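PDB 4HDT: 3-hydroxyisobutyryl-CoA hydrolase from Mycobacterium thermoresistibile, which probably hydrolyses the thioester of 3-hydroxy-2-methylpropanoyl-CoA to give 3-hydroxy-2-methylpropanoate and free coenzyme A, as a member of the crotonase-like family. Local coordinates for residues T23-K28 against T60-R65. Residues are numbered along the deposited sequence; the frame is centred on the assembly and turned at random. Where two conformers were deposited one is given.
Sequences TLNRPK and TGAGER. With ZN (zinc ion), chain C.
The carbonyl oxygen of Leu24 takes the amide of Ala62 at 2.8 Å from O to N, the donor lying nearly along the C=O axis, while the CA of Gly61 makes a longer C-H...O contact to the same oxygen. Two parallel strands end here, 19-24 and 56-61, joined through helix 35-49 in a beta-alpha-beta crossover of the crotonase-like fold. One rung earlier, Leu24 N gives its hydrogen to Thr60 O at 2.9 Å. Leu24 sends its side chain to the sheet face covered by that helix, against Met37 and Met41, where a branched apolar residue suits the buried layer. Gly61, lacking a side chain, lets its CA lie 4.2 Å from Leu24 CB.

On the other face the beta-branched pair Thr23 and Thr60 meets. Thr23 CG2, anti to the backbone N because OG1 sits at chi1 -51°, reaches within 3.5 Å of Thr60 OG1, and one water bonds to Thr23 OG1 and Thr60 OG1, a polar finish suited to a partly exposed face. Beyond the strands, the small methyl of Ala62 fits beside Asn25, with CB 3.5 Å from OD1, while Asn25 ND2 is held by the carbonyl of Glu9. Pro27 packs its ring against Ala62, CD 4.3 Å from Ala62 CB; the positive phi of Gly63 (81°) favours glycine and leaves room for Pro27 CB. Farther along, Glu64 turns away to a zinc site shared with His192, its OE1 binding the zinc ion at 1.9 Å, and Arg65 NH1 donates to a water 2.8 Å away that in turn donates a weak bond to Pro27 O.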
# COMPACT_ATOMS: atom_id res chain seq x y z
N THR A 23 13.79 -7.46 -9.45
CA THR A 23 12.62 -7.73 -10.26
C THR A 23 11.76 -8.78 -9.55
O THR A 23 12.14 -9.94 -9.40
CB THR A 23 12.99 -8.18 -11.69
OG1 THR A 23 13.90 -7.25 -12.25
CG2 THR A 23 11.74 -8.35 -12.60
N LEU A 24 10.59 -8.36 -9.09
CA LEU A 24 9.67 -9.27 -8.44
C LEU A 24 9.24 -10.31 -9.49
O LEU A 24 8.99 -9.93 -10.63
CB LEU A 24 8.43 -8.53 -7.97
CG LEU A 24 8.72 -7.41 -7.00
CD1 LEU A 24 7.42 -6.80 -6.58
CD2 LEU A 24 9.50 -7.90 -5.78
N ASN A 25 9.23 -11.60 -9.14
CA ASN A 25 9.14 -12.64 -10.19
C ASN A 25 8.25 -13.80 -9.78
O ASN A 25 8.67 -14.96 -9.76
CB ASN A 25 10.55 -13.12 -10.58
CG ASN A 25 10.55 -14.07 -11.75
OD1 ASN A 25 9.77 -13.89 -12.72
ND2 ASN A 25 11.36 -15.11 -11.67
N ARG A 26 6.99 -13.50 -9.51
CA ARG A 26 5.93 -14.50 -9.44
C ARG A 26 4.79 -14.02 -10.35
O ARG A 26 3.70 -13.69 -9.89
CB ARG A 26 5.46 -14.69 -8.01
CG ARG A 26 6.60 -14.98 -7.04
CD ARG A 26 6.18 -15.76 -5.81
NE ARG A 26 4.98 -15.26 -5.20
CZ ARG A 26 4.10 -15.98 -4.51
NH1 ARG A 26 3.04 -15.36 -4.00
NH2 ARG A 26 4.32 -17.27 -4.24
N PRO A 27 5.06 -13.95 -11.66
CA PRO A 27 4.04 -13.28 -12.50
C PRO A 27 2.66 -13.96 -12.56
O PRO A 27 1.66 -13.27 -12.77
CB PRO A 27 4.70 -13.23 -13.87
CG PRO A 27 5.75 -14.27 -13.85
CD PRO A 27 6.27 -14.28 -12.42
N LYS A 28 2.61 -15.28 -12.38
CA LYS A 28 1.32 -15.96 -12.38
C LYS A 28 0.45 -15.51 -11.17
O LYS A 28 -0.79 -15.59 -11.27
CB LYS A 28 1.48 -17.47 -12.43
CG LYS A 28 2.06 -17.94 -13.75
CD LYS A 28 2.40 -19.42 -13.78
CE LYS A 28 3.06 -19.78 -15.09
NZ LYS A 28 3.13 -21.26 -15.29
N THR A 60 11.25 -3.40 -10.32
CA THR A 60 10.23 -3.68 -11.33
C THR A 60 9.59 -5.04 -11.02
O THR A 60 10.01 -5.75 -10.12
CB THR A 60 10.77 -3.71 -12.77
OG1 THR A 60 11.67 -4.82 -12.94
CG2 THR A 60 11.50 -2.50 -13.12
N GLY A 61 8.53 -5.36 -11.74
CA GLY A 61 7.86 -6.67 -11.66
C GLY A 61 7.83 -7.38 -12.99
O GLY A 61 7.74 -6.75 -14.06
N ALA A 62 7.91 -8.72 -12.96
CA ALA A 62 7.91 -9.49 -14.18
C ALA A 62 6.49 -9.52 -14.74
O ALA A 62 5.54 -9.28 -14.02
CB ALA A 62 8.39 -10.89 -13.89
N GLY A 63 6.39 -9.82 -16.03
CA GLY A 63 5.09 -9.90 -16.69
C GLY A 63 4.57 -8.53 -17.09
O GLY A 63 5.32 -7.55 -17.22
N GLU A 64 3.27 -8.48 -17.33
CA GLU A 64 2.65 -7.37 -18.02
C GLU A 64 1.52 -6.74 -17.22
O GLU A 64 1.07 -5.69 -17.59
CB GLU A 64 2.08 -7.88 -19.35
CG GLU A 64 3.13 -8.24 -20.39
CD GLU A 64 3.85 -7.04 -20.93
OE1 GLU A 64 3.26 -5.93 -20.81
OE2 GLU A 64 5.00 -7.17 -21.40
N ARG A 65 1.02 -7.41 -16.17
CA ARG A 65 -0.23 -7.00 -15.51
C ARG A 65 -0.05 -6.08 -14.31
O ARG A 65 -1.00 -5.46 -13.87
CB ARG A 65 -1.02 -8.23 -15.07
CG ARG A 65 -1.44 -9.13 -16.23
CD ARG A 65 -2.07 -10.44 -15.75
NE ARG A 65 -3.38 -10.21 -15.16
CZ ARG A 65 -4.01 -11.04 -14.33
NH1 ARG A 65 -3.44 -12.18 -13.94
NH2 ARG A 65 -5.23 -10.70 -13.89
ZN ZN C . 3.98 -4.27 -21.43
O HOH W 1 14.38 -4.13 -11.93
O HOH W 2 -1.15 -13.62 -14.66
O HOH W 3 5.90 -4.08 -20.77